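Local structure of kelch domain-containing protein (5C86) at residues A283-D288 and T427-I432. The protein is a fungal alcohol oxidase of the AA5 (galactose oxidase and glyoxal oxidase) family, which probably oxidises alcohols to aldehydes at a copper site. Residues are numbered along the deposited sequence; the frame is centred on the assembly and turned at random.
Sequences AVVMPD and TDQRRI
The guanidinium of Arg431 meets Pro287 O at its edge, nearly in its plane, while the carbonyl carbon of Asp288 lies over one face. Arg431 NE donates to Pro287 O at 3.0 Å with a fairly straight N-H, although NE stands 62° above the plane of that carbonyl. Arg431 CG lies anti to the backbone N (chi1 169°) and the chain runs extended to NE, crossing the Val285 side chain at about a right angle; Arg431 CD and CB each lie 4.0 Å from Val285 CG2. The other flat group, the Gln429 carboxamide, docks onto the strand edge as a backbone would. Its NE2 donates to Ala283 O at 2.9 Å, with the acceptor exactly in the amide plane, and its OE1 accepts from Val285 N at 3.1 Å. The two direct bonds at opposite ends of the amide fix its rotation, and a water that donates to both Gln429 OE1 and Val285 O gives OE1 a second donor. Val285 CG1 lies 3.7 Å from Gln429 OE1. Ser414 also bonds Pro287 O, and Arg431 NH1 reaches Tyr229 O. Strand 282-285 is the first of its four-stranded propeller blade, and 427-432 is a turn running into the start of strand 431-438 of the galactose oxidase-like C-terminal domain. Two side chains thus satisfy buried main-chain polar groups of the blade and the turn after it, joining the domains through neutral carbonyls and an amide N-H rather than a salt bridge.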
loop_
_atom_site.group_PDB
_atom_site.type_symbol
_atom_site.label_atom_id
_atom_site.label_comp_id
_atom_site.label_asym_id
_atom_site.label_seq_id
_atom_site.Cartn_x
_atom_site.Cartn_y
_atom_site.Cartn_z
ATOM N N ALA A 283 -1.662 1.525 -7.381
ATOM C CA ALA A 283 -0.512 2.375 -7.647
ATOM C C ALA A 283 0.624 2.034 -6.715
ATOM O O ALA A 283 0.377 1.806 -5.546
ATOM C CB ALA A 283 -0.852 3.832 -7.461
ATOM N N VAL A 284 1.837 1.983 -7.238
ATOM C CA VAL A 284 2.997 1.535 -6.494
ATOM C C VAL A 284 4.107 2.545 -6.648
ATOM O O VAL A 284 4.531 2.828 -7.752
ATOM C CB VAL A 284 3.452 0.131 -6.947
ATOM C CG1 VAL A 284 4.729 -0.277 -6.205
ATOM C CG2 VAL A 284 2.351 -0.906 -6.691
ATOM N N VAL A 285 4.634 3.041 -5.520
ATOM C CA VAL A 285 5.824 3.897 -5.545
ATOM C C VAL A 285 7.104 3.059 -5.581
ATOM O O VAL A 285 7.215 2.088 -4.869
ATOM C CB VAL A 285 5.870 4.984 -4.445
ATOM C CG1 VAL A 285 6.011 4.441 -3.073
ATOM C CG2 VAL A 285 7.010 6.008 -4.680
ATOM N N MET A 286 8.016 3.452 -6.445
ATOM C CA MET A 286 9.305 2.829 -6.669
ATOM C C MET A 286 10.462 3.607 -6.036
ATOM O O MET A 286 10.310 4.787 -5.690
ATOM C CB MET A 286 9.468 2.708 -8.160
ATOM C CG MET A 286 8.635 1.563 -8.743
ATOM S SD MET A 286 8.567 1.727 -10.550
ATOM C CE MET A 286 7.542 2.938 -10.592
ATOM N N PRO A 287 11.630 2.964 -5.906
ATOM C CA PRO A 287 12.710 3.650 -5.184
ATOM C C PRO A 287 13.153 4.957 -5.769
ATOM O O PRO A 287 13.653 5.790 -4.967
ATOM C CB PRO A 287 13.880 2.654 -5.223
ATOM C CG PRO A 287 13.404 1.514 -5.981
ATOM C CD PRO A 287 11.911 1.525 -6.034
ATOM N N ASP A 288 13.048 5.176 -7.057
ATOM C CA ASP A 288 13.398 6.440 -7.655
ATOM C C ASP A 288 12.363 7.485 -7.585
ATOM O O ASP A 288 12.568 8.586 -8.107
ATOM C CB ASP A 288 13.709 6.244 -9.142
ATOM C CG ASP A 288 12.613 5.597 -9.950
ATOM O OD1 ASP A 288 11.542 5.301 -9.418
ATOM O OD2 ASP A 288 12.847 5.394 -11.191
ATOM N N THR A 427 -2.163 1.934 2.843
ATOM C CA THR A 427 -1.715 3.055 3.595
ATOM C C THR A 427 -0.304 2.963 4.091
ATOM O O THR A 427 0.238 3.972 4.663
ATOM C CB THR A 427 -2.596 3.284 4.838
ATOM O OG1 THR A 427 -2.363 2.214 5.747
ATOM C CG2 THR A 427 -4.074 3.353 4.402
ATOM N N ASP A 428 0.260 1.751 4.002
ATOM C CA ASP A 428 1.565 1.468 4.545
ATOM C C ASP A 428 2.719 1.953 3.668
ATOM O O ASP A 428 3.835 2.108 4.164
ATOM C CB ASP A 428 1.736 -0.020 4.769
ATOM C CG ASP A 428 1.031 -0.544 6.006
ATOM O OD1 ASP A 428 1.285 -0.124 7.177
ATOM O OD2 ASP A 428 0.123 -1.390 5.776
ATOM N N GLN A 429 2.492 2.068 2.347
ATOM C CA GLN A 429 3.582 2.431 1.484
ATOM C C GLN A 429 3.826 3.965 1.509
ATOM O O GLN A 429 2.945 4.706 1.280
ATOM C CB GLN A 429 3.415 1.948 0.033
ATOM C CG GLN A 429 2.356 2.584 -0.711
ATOM C CD GLN A 429 2.359 2.221 -2.258
ATOM O OE1 GLN A 429 3.376 1.898 -2.933
ATOM N NE2 GLN A 429 1.215 2.308 -2.780
ATOM N N ARG A 430 5.067 4.313 1.682
ATOM C CA ARG A 430 5.548 5.656 1.459
ATOM C C ARG A 430 6.997 5.613 1.166
ATOM O O ARG A 430 7.725 4.711 1.591
ATOM C CB ARG A 430 5.270 6.526 2.704
ATOM C CG ARG A 430 5.923 6.070 3.983
ATOM C CD ARG A 430 5.738 7.049 5.134
ATOM N NE ARG A 430 4.308 7.188 5.432
ATOM C CZ ARG A 430 3.711 8.271 5.978
ATOM N NH1 ARG A 430 4.447 9.322 6.450
ATOM N NH2 ARG A 430 2.402 8.246 6.119
ATOM N N ARG A 431 7.465 6.616 0.467
ATOM C CA ARG A 431 8.874 6.754 0.128
ATOM C C ARG A 431 9.480 8.027 0.759
ATOM O O ARG A 431 8.871 9.093 0.707
ATOM C CB ARG A 431 9.055 6.905 -1.356
ATOM C CG ARG A 431 10.443 7.321 -1.812
ATOM C CD ARG A 431 10.560 7.277 -3.340
ATOM N NE ARG A 431 11.811 7.903 -3.850
ATOM C CZ ARG A 431 12.003 9.197 -3.968
ATOM N NH1 ARG A 431 11.039 10.066 -3.695
ATOM N NH2 ARG A 431 13.138 9.627 -4.446
ATOM N N ILE A 432 10.650 7.863 1.311
ATOM C CA ILE A 432 11.507 8.900 1.862
ATOM C C ILE A 432 12.807 8.911 1.070
ATOM O O ILE A 432 13.587 7.978 1.158
ATOM C CB ILE A 432 11.741 8.619 3.342
ATOM C CG1 ILE A 432 10.392 8.793 4.091
ATOM C CG2 ILE A 432 12.915 9.477 3.917
ATOM C CD1 ILE A 432 10.457 8.173 5.482
HETATM O O HOH W 1 5.862 0.874 -2.592
#